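Local coordinates for protein proline iminopeptidase (Streptomyces halstedii, PDB 3WMR) that is an amidohydrolase of the alpha/beta hydrolase fold that acts on polyketide substrates, and is probably related to enzymes releasing N-terminal proline from peptides, at residues G25-R37 with L102-L114. Numbering follows the deposited sequence.
Sequences GTVPFGQYRTWYR and LFEDELDNLLNQL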
ATOM      1  N   GLY A  25      -2.517  14.554  14.395  1.00 46.69           N
ATOM      2  CA  GLY A  25      -3.886  14.943  14.699  1.00 46.00           C
ATOM      3  C   GLY A  25      -4.810  14.464  13.611  1.00 44.70           C
ATOM      4  O   GLY A  25      -4.512  13.481  12.928  1.00 42.90           O
ATOM      5  N   THR A  26      -5.939  15.148  13.456  1.00 44.45           N
ATOM      6  CA  THR A  26      -6.855  14.863  12.360  1.00 43.92           C
ATOM      7  C   THR A  26      -7.167  16.125  11.586  1.00 43.91           C
ATOM      8  O   THR A  26      -6.951  17.233  12.066  1.00 45.92           O
ATOM      9  CB  THR A  26      -8.190  14.247  12.839  1.00 44.59           C
ATOM     10  OG1 THR A  26      -8.910  15.190  13.646  1.00 45.39           O
ATOM     11  CG2 THR A  26      -7.943  12.968  13.625  1.00 44.61           C
ATOM     12  N   VAL A  27      -7.678  15.941  10.379  1.00 42.80           N
ATOM     13  CA  VAL A  27      -8.220  17.037   9.596  1.00 43.44           C
ATOM     14  C   VAL A  27      -9.655  16.661   9.230  1.00 43.99           C
ATOM     15  O   VAL A  27      -9.966  15.475   9.099  1.00 44.97           O
ATOM     16  CB  VAL A  27      -7.356  17.330   8.343  1.00 42.57           C
ATOM     17  CG1 VAL A  27      -5.913  17.614   8.753  1.00 42.66           C
ATOM     18  CG2 VAL A  27      -7.399  16.180   7.341  1.00 41.38           C
ATOM     19  N   PRO A  28     -10.548  17.659   9.098  1.00 45.26           N
ATOM     20  CA  PRO A  28     -11.911  17.310   8.700  1.00 45.19           C
ATOM     21  C   PRO A  28     -11.937  16.870   7.240  1.00 44.04           C
ATOM     22  O   PRO A  28     -11.278  17.474   6.398  1.00 42.75           O
ATOM     23  CB  PRO A  28     -12.683  18.619   8.889  1.00 45.71           C
ATOM     24  CG  PRO A  28     -11.654  19.680   8.684  1.00 45.57           C
ATOM     25  CD  PRO A  28     -10.366  19.118   9.226  1.00 44.91           C
ATOM     26  N   PHE A  29     -12.653  15.788   6.975  1.00 44.95           N
ATOM     27  CA  PHE A  29     -12.915  15.324   5.630  1.00 43.83           C
ATOM     28  C   PHE A  29     -14.427  15.255   5.544  1.00 45.03           C
ATOM     29  O   PHE A  29     -15.042  14.262   5.950  1.00 44.97           O
ATOM     30  CB  PHE A  29     -12.265  13.956   5.384  1.00 42.87           C
ATOM     31  CG  PHE A  29     -12.632  13.330   4.060  1.00 41.99           C
ATOM     32  CD1 PHE A  29     -12.719  14.100   2.899  1.00 41.08           C
ATOM     33  CD2 PHE A  29     -12.857  11.961   3.968  1.00 41.64           C
ATOM     34  CE1 PHE A  29     -13.045  13.524   1.690  1.00 40.82           C
ATOM     35  CE2 PHE A  29     -13.184  11.379   2.757  1.00 39.81           C
ATOM     36  CZ  PHE A  29     -13.281  12.162   1.619  1.00 41.66           C
ATOM     37  N   GLY A  30     -15.013  16.336   5.042  1.00 46.98           N
ATOM     38  CA  GLY A  30     -16.449  16.536   5.102  1.00 49.33           C
ATOM     39  C   GLY A  30     -16.957  16.228   6.499  1.00 51.86           C
ATOM     40  O   GLY A  30     -16.495  16.803   7.487  1.00 52.07           O
ATOM     41  N   GLN A  31     -17.879  15.277   6.566  1.00 54.91           N
ATOM     42  CA  GLN A  31     -18.526  14.865   7.804  1.00 57.31           C
ATOM     43  C   GLN A  31     -17.607  14.071   8.755  1.00 54.92           C
ATOM     44  O   GLN A  31     -17.926  13.922   9.933  1.00 54.01           O
ATOM     45  CB  GLN A  31     -19.748  14.022   7.424  1.00 61.02           C
ATOM     46  CG  GLN A  31     -20.603  13.506   8.566  1.00 65.57           C
ATOM     47  CD  GLN A  31     -21.670  12.548   8.078  1.00 68.51           C
ATOM     48  OE1 GLN A  31     -21.999  12.529   6.890  1.00 71.86           O
ATOM     49  NE2 GLN A  31     -22.208  11.738   8.986  1.00 69.57           N
ATOM     50  N   TYR A  32     -16.477  13.566   8.254  1.00 51.33           N
ATOM     51  CA  TYR A  32     -15.625  12.644   9.027  1.00 48.85           C
ATOM     52  C   TYR A  32     -14.244  13.236   9.278  1.00 47.13           C
ATOM     53  O   TYR A  32     -13.975  14.362   8.868  1.00 47.59           O
ATOM     54  CB  TYR A  32     -15.505  11.297   8.298  1.00 47.60           C
ATOM     55  CG  TYR A  32     -16.820  10.787   7.741  1.00 48.17           C
ATOM     56  CD1 TYR A  32     -17.799  10.261   8.584  1.00 48.32           C
ATOM     57  CD2 TYR A  32     -17.085  10.833   6.374  1.00 47.80           C
ATOM     58  CE1 TYR A  32     -19.002   9.801   8.084  1.00 49.17           C
ATOM     59  CE2 TYR A  32     -18.285  10.364   5.863  1.00 48.84           C
ATOM     60  CZ  TYR A  32     -19.238   9.851   6.719  1.00 50.17           C
ATOM     61  OH  TYR A  32     -20.438   9.390   6.207  1.00 53.39           O
ATOM     62  N   ARG A  33     -13.382  12.472   9.952  1.00 45.47           N
ATOM     63  CA  ARG A  33     -12.016  12.889  10.280  1.00 44.38           C
ATOM     64  C   ARG A  33     -10.980  11.951   9.639  1.00 42.17           C
ATOM     65  O   ARG A  33     -11.173  10.730   9.619  1.00 41.27           O
ATOM     66  CB  ARG A  33     -11.805  12.865  11.796  1.00 45.56           C
ATOM     67  CG  ARG A  33     -12.871  13.577  12.622  1.00 47.67           C
ATOM     68  CD  ARG A  33     -12.875  15.082  12.414  1.00 49.07           C
ATOM     69  NE  ARG A  33     -11.586  15.682  12.752  1.00 50.24           N
ATOM     70  CZ  ARG A  33     -11.306  16.976  12.648  1.00 50.32           C
ATOM     71  NH1 ARG A  33     -12.230  17.834  12.231  1.00 52.37           N
ATOM     72  NH2 ARG A  33     -10.093  17.416  12.964  1.00 49.52           N
ATOM     73  N   THR A  34      -9.881  12.524   9.145  1.00 40.34           N
ATOM     74  CA  THR A  34      -8.735  11.756   8.642  1.00 38.89           C
ATOM     75  C   THR A  34      -7.539  12.008   9.544  1.00 38.44           C
ATOM     76  O   THR A  34      -7.142  13.155   9.722  1.00 40.54           O
ATOM     77  CB  THR A  34      -8.344  12.182   7.211  1.00 37.40           C
ATOM     78  OG1 THR A  34      -9.435  11.948   6.319  1.00 37.36           O
ATOM     79  CG2 THR A  34      -7.115  11.415   6.718  1.00 36.26           C
ATOM     80  N   TRP A  35      -6.951  10.941  10.080  1.00 37.25           N
ATOM     81  CA  TRP A  35      -5.803  11.038  10.984  1.00 35.90           C
ATOM     82  C   TRP A  35      -4.481  11.014  10.230  1.00 36.25           C
ATOM     83  O   TRP A  35      -4.291  10.205   9.313  1.00 34.96           O
ATOM     84  CB  TRP A  35      -5.807   9.885  11.987  1.00 36.65           C
ATOM     85  CG  TRP A  35      -4.734   9.996  13.037  1.00 36.98           C
ATOM     86  CD1 TRP A  35      -4.842  10.610  14.266  1.00 38.19           C
ATOM     87  CD2 TRP A  35      -3.391   9.499  12.955  1.00 36.09           C
ATOM     88  NE1 TRP A  35      -3.644  10.528  14.941  1.00 37.77           N
ATOM     89  CE2 TRP A  35      -2.742   9.844  14.165  1.00 37.11           C
ATOM     90  CE3 TRP A  35      -2.673   8.797  11.979  1.00 35.20           C
ATOM     91  CZ2 TRP A  35      -1.406   9.512  14.419  1.00 36.89           C
ATOM     92  CZ3 TRP A  35      -1.352   8.466  12.231  1.00 34.66           C
ATOM     93  CH2 TRP A  35      -0.726   8.830  13.446  1.00 35.93           C
ATOM     94  N   TYR A  36      -3.553  11.871  10.660  1.00 36.25           N
ATOM     95  CA  TYR A  36      -2.245  12.025  10.011  1.00 36.51           C
ATOM     96  C   TYR A  36      -1.123  12.217  11.026  1.00 36.69           C
ATOM     97  O   TYR A  36      -1.350  12.458  12.213  1.00 38.60           O
ATOM     98  CB  TYR A  36      -2.261  13.238   9.068  1.00 35.64           C
ATOM     99  CG  TYR A  36      -2.202  14.548   9.829  1.00 37.35           C
ATOM    100  CD1 TYR A  36      -3.364  15.145  10.307  1.00 38.66           C
ATOM    101  CD2 TYR A  36      -0.982  15.164  10.111  1.00 37.12           C
ATOM    102  CE1 TYR A  36      -3.322  16.324  11.033  1.00 39.68           C
ATOM    103  CE2 TYR A  36      -0.929  16.343  10.837  1.00 38.07           C
ATOM    104  CZ  TYR A  36      -2.106  16.916  11.294  1.00 39.27           C
ATOM    105  OH  TYR A  36      -2.082  18.085  12.004  1.00 40.01           O
ATOM    106  N   ARG A  37       0.097  12.166  10.518  1.00 38.02           N
ATOM    107  CA  ARG A  37       1.295  12.419  11.309  1.00 38.07           C
ATOM    108  C   ARG A  37       2.417  12.903  10.369  1.00 36.60           C
ATOM    109  O   ARG A  37       2.639  12.310   9.304  1.00 35.55           O
ATOM    110  CB  ARG A  37       1.669  11.124  12.041  1.00 40.74           C
ATOM    111  CG  ARG A  37       3.150  10.842  12.183  1.00 42.21           C
ATOM    112  CD  ARG A  37       3.479   9.381  11.948  1.00 42.42           C
ATOM    113  NE  ARG A  37       4.007   8.747  13.147  1.00 45.47           N
ATOM    114  CZ  ARG A  37       5.270   8.814  13.568  1.00 45.25           C
ATOM    115  NH1 ARG A  37       6.193   9.496  12.906  1.00 44.95           N
ATOM    116  NH2 ARG A  37       5.609   8.178  14.675  1.00 47.69           N
ATOM    117  N   LEU A 102     -13.947   7.681  -3.039  1.00 31.02           N
ATOM    118  CA  LEU A 102     -13.893   8.105  -1.649  1.00 31.55           C
ATOM    119  C   LEU A 102     -12.456   8.390  -1.208  1.00 30.97           C
ATOM    120  O   LEU A 102     -12.166   9.449  -0.635  1.00 31.11           O
ATOM    121  CB  LEU A 102     -14.481   7.021  -0.755  1.00 32.79           C
ATOM    122  CG  LEU A 102     -14.538   7.324   0.743  1.00 33.40           C
ATOM    123  CD1 LEU A 102     -15.558   8.423   0.997  1.00 34.57           C
ATOM    124  CD2 LEU A 102     -14.873   6.062   1.523  1.00 33.94           C
ATOM    125  N   PHE A 103     -11.566   7.436  -1.470  1.00 29.35           N
ATOM    126  CA  PHE A 103     -10.193   7.537  -0.996  1.00 28.38           C
ATOM    127  C   PHE A 103      -9.376   8.526  -1.796  1.00 28.75           C
ATOM    128  O   PHE A 103      -8.449   9.120  -1.246  1.00 29.32           O
ATOM    129  CB  PHE A 103      -9.526   6.155  -0.960  1.00 27.45           C
ATOM    130  CG  PHE A 103     -10.120   5.260   0.074  1.00 26.69           C
ATOM    131  CD1 PHE A 103      -9.886   5.501   1.412  1.00 26.34           C
ATOM    132  CD2 PHE A 103     -10.978   4.232  -0.278  1.00 26.59           C
ATOM    133  CE1 PHE A 103     -10.461   4.712   2.387  1.00 26.19           C
ATOM    134  CE2 PHE A 103     -11.547   3.430   0.696  1.00 27.00           C
ATOM    135  CZ  PHE A 103     -11.293   3.677   2.032  1.00 26.26           C
ATOM    136  N   GLU A 104      -9.694   8.702  -3.080  1.00 29.68           N
ATOM    137  CA  GLU A 104      -9.095   9.786  -3.881  1.00 30.59           C
ATOM    138  C   GLU A 104      -9.448  11.149  -3.302  1.00 29.66           C
ATOM    139  O   GLU A 104      -8.609  12.039  -3.228  1.00 27.68           O
ATOM    140  CB  GLU A 104      -9.626   9.792  -5.311  1.00 33.44           C
ATOM    141  CG  GLU A 104      -9.182   8.650  -6.192  1.00 34.96           C
ATOM    142  CD  GLU A 104      -9.770   8.810  -7.582  1.00 37.16           C
ATOM    143  OE1 GLU A 104      -9.403   9.785  -8.261  1.00 38.16           O
ATOM    144  OE2 GLU A 104     -10.601   7.976  -7.987  1.00 41.01           O
ATOM    145  N   ASP A 105     -10.724  11.302  -2.944  1.00 30.56           N
ATOM    146  CA  ASP A 105     -11.242  12.548  -2.399  1.00 31.45           C
ATOM    147  C   ASP A 105     -10.605  12.834  -1.053  1.00 31.04           C
ATOM    148  O   ASP A 105     -10.306  13.981  -0.757  1.00 31.91           O
ATOM    149  CB  ASP A 105     -12.767  12.487  -2.234  1.00 32.83           C
ATOM    150  CG  ASP A 105     -13.516  12.570  -3.553  1.00 34.28           C
ATOM    151  OD1 ASP A 105     -12.945  13.057  -4.548  1.00 35.36           O
ATOM    152  OD2 ASP A 105     -14.698  12.150  -3.593  1.00 35.53           O
ATOM    153  N   GLU A 106     -10.403  11.791  -0.247  1.00 30.78           N
ATOM    154  CA  GLU A 106      -9.719  11.918   1.038  1.00 31.03           C
ATOM    155  C   GLU A 106      -8.256  12.352   0.884  1.00 30.51           C
ATOM    156  O   GLU A 106      -7.779  13.209   1.624  1.00 31.92           O
ATOM    157  CB  GLU A 106      -9.774  10.592   1.823  1.00 31.46           C
ATOM    158  CG  GLU A 106      -9.080  10.674   3.171  1.00 32.31           C
ATOM    159  CD  GLU A 106      -9.078   9.379   3.956  1.00 32.75           C
ATOM    160  OE1 GLU A 106      -8.781   8.294   3.390  1.00 32.46           O
ATOM    161  OE2 GLU A 106      -9.343   9.456   5.173  1.00 33.87           O
ATOM    162  N   LEU A 107      -7.533  11.745  -0.047  1.00 29.13           N
ATOM    163  CA  LEU A 107      -6.144  12.131  -0.271  1.00 28.53           C
ATOM    164  C   LEU A 107      -6.063  13.597  -0.720  1.00 28.52           C
ATOM    165  O   LEU A 107      -5.267  14.360  -0.178  1.00 28.09           O
ATOM    166  CB  LEU A 107      -5.460  11.188  -1.275  1.00 27.58           C
ATOM    167  CG  LEU A 107      -4.084  11.597  -1.792  1.00 27.02           C
ATOM    168  CD1 LEU A 107      -3.075  11.750  -0.663  1.00 26.90           C
ATOM    169  CD2 LEU A 107      -3.577  10.600  -2.819  1.00 27.12           C
ATOM    170  N   ASP A 108      -6.883  13.984  -1.701  1.00 30.53           N
ATOM    171  CA  ASP A 108      -6.940  15.387  -2.150  1.00 31.02           C
ATOM    172  C   ASP A 108      -7.250  16.314  -0.972  1.00 32.21           C
ATOM    173  O   ASP A 108      -6.570  17.316  -0.774  1.00 30.67           O
ATOM    174  CB  ASP A 108      -7.997  15.587  -3.243  1.00 32.82           C
ATOM    175  CG  ASP A 108      -7.521  15.133  -4.602  1.00 34.18           C
ATOM    176  OD1 ASP A 108      -6.298  15.176  -4.873  1.00 35.30           O
ATOM    177  OD2 ASP A 108      -8.369  14.738  -5.409  1.00 34.62           O
ATOM    178  N   ASN A 109      -8.270  15.963  -0.189  1.00 34.02           N
ATOM    179  CA  ASN A 109      -8.633  16.757   0.984  1.00 35.23           C
ATOM    180  C   ASN A 109      -7.449  16.891   1.932  1.00 35.42           C
ATOM    181  O   ASN A 109      -7.177  17.986   2.427  1.00 36.12           O
ATOM    182  CB  ASN A 109      -9.848  16.172   1.721  1.00 36.37           C
ATOM    183  CG  ASN A 109     -10.150  16.898   3.027  1.00 37.47           C
ATOM    184  OD1 ASN A 109      -9.861  16.402   4.125  1.00 38.12           O
ATOM    185  ND2 ASN A 109     -10.713  18.083   2.914  1.00 37.70           N
ATOM    186  N   LEU A 110      -6.727  15.795   2.161  1.00 34.34           N
ATOM    187  CA  LEU A 110      -5.599  15.809   3.102  1.00 33.91           C
ATOM    188  C   LEU A 110      -4.442  16.706   2.642  1.00 32.10           C
ATOM    189  O   LEU A 110      -3.876  17.464   3.431  1.00 31.83           O
ATOM    190  CB  LEU A 110      -5.073  14.390   3.346  1.00 34.62           C
ATOM    191  CG  LEU A 110      -3.870  14.299   4.282  1.00 35.33           C
ATOM    192  CD1 LEU A 110      -4.258  14.701   5.698  1.00 36.48           C
ATOM    193  CD2 LEU A 110      -3.288  12.892   4.259  1.00 36.10           C
ATOM    194  N   LEU A 111      -4.084  16.608   1.371  1.00 31.02           N
ATOM    195  CA  LEU A 111      -3.047  17.464   0.813  1.00 30.32           C
ATOM    196  C   LEU A 111      -3.442  18.938   0.968  1.00 32.00           C
ATOM    197  O   LEU A 111      -2.604  19.781   1.284  1.00 31.53           O
ATOM    198  CB  LEU A 111      -2.808  17.125  -0.659  1.00 29.47           C
ATOM    199  CG  LEU A 111      -2.271  15.718  -0.942  1.00 28.42           C
ATOM    200  CD1 LEU A 111      -2.439  15.395  -2.417  1.00 28.44           C
ATOM    201  CD2 LEU A 111      -0.820  15.556  -0.515  1.00 27.43           C
ATOM    202  N   ASN A 112      -4.723  19.234   0.762  1.00 34.84           N
ATOM    203  CA  ASN A 112      -5.242  20.596   0.908  1.00 37.05           C
ATOM    204  C   ASN A 112      -5.190  21.074   2.353  1.00 37.35           C
ATOM    205  O   ASN A 112      -4.653  22.148   2.620  1.00 37.95           O
ATOM    206  CB  ASN A 112      -6.685  20.703   0.377  1.00 38.70           C
ATOM    207  CG  ASN A 112      -6.777  20.568  -1.135  1.00 40.13           C
ATOM    208  OD1 ASN A 112      -7.721  19.982  -1.654  1.00 46.43           O
ATOM    209  ND2 ASN A 112      -5.818  21.123  -1.844  1.00 41.20           N
ATOM    210  N   GLN A 113      -5.722  20.271   3.278  1.00 37.25           N
ATOM    211  CA  GLN A 113      -5.799  20.647   4.701  1.00 38.48           C
ATOM    212  C   GLN A 113      -4.410  20.859   5.313  1.00 38.27           C
ATOM    213  O   GLN A 113      -4.214  21.756   6.127  1.00 40.72           O
ATOM    214  CB  GLN A 113      -6.555  19.589   5.519  1.00 39.49           C
ATOM    215  CG  GLN A 113      -8.014  19.365   5.127  1.00 40.36           C
ATOM    216  CD  GLN A 113      -8.951  20.497   5.535  1.00 42.60           C
ATOM    217  OE1 GLN A 113      -8.727  21.191   6.529  1.00 43.18           O
ATOM    218  NE2 GLN A 113     -10.022  20.670   4.773  1.00 42.49           N
ATOM    219  N   LEU A 114      -3.443  20.045   4.915  1.00 36.59           N
ATOM    220  CA  LEU A 114      -2.061  20.221   5.387  1.00 36.19           C
ATOM    221  C   LEU A 114      -1.287  21.312   4.624  1.00 34.75           C
ATOM    222  O   LEU A 114      -0.147  21.585   4.959  1.00 34.99           O
ATOM    223  CB  LEU A 114      -1.289  18.900   5.308  1.00 36.34           C
ATOM    224  CG  LEU A 114      -1.821  17.744   6.164  1.00 37.67           C
ATOM    225  CD1 LEU A 114      -0.972  16.502   5.919  1.00 37.43           C
ATOM    226  CD2 LEU A 114      -1.823  18.092   7.645  1.00 39.04           C
TER
HETATM  227  O   HOH W   1      -8.735  13.811   4.327  1.00 32.08           O
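The F29 ring lies on helix 102-113, with E106 CA over one face at 3.8 Å from the ring centroid. F29 CZ comes 3.4 Å from E106 N, and F29 CE2 meets E106 CB. N109 CB and the carbonyl oxygens of L102 and D105 approach the ring obliquely. The ring reaches the helix because CG stands anti to the F29 backbone N (chi1 173°). At the other end of the contact, L114 CD2 sits over the centre of one face of the Y36 ring, 3.8 Å from its centroid. G25 N lies over the opposite face, offset toward the rim, and T26 C is at the edge. Between the rings, V27 CG2 packs on L110 CD1 at 3.8 Å. V27 CB rests against Q113 CB.

T34 OG1 donates a hydrogen bond to the anti lone pair of E106 OE2, at 2.7 Å. A water donates to T34 OG1 and to E106 O, a second link between the same residues. E106 OE1 accepts from L82 N, which pins the other carboxylate oxygen.

The helix thus packs across the hairpin of strands 23-29 and 32-39, at the edge of the alpha/beta hydrolase sheet. The contact is mixed: rings and aliphatic side chains pack on the helix, and a buried threonine-glutamate bond sits among them. The buried E106 carboxylate receives a hydrogen bond at each oxygen, which would probably favour its charged form.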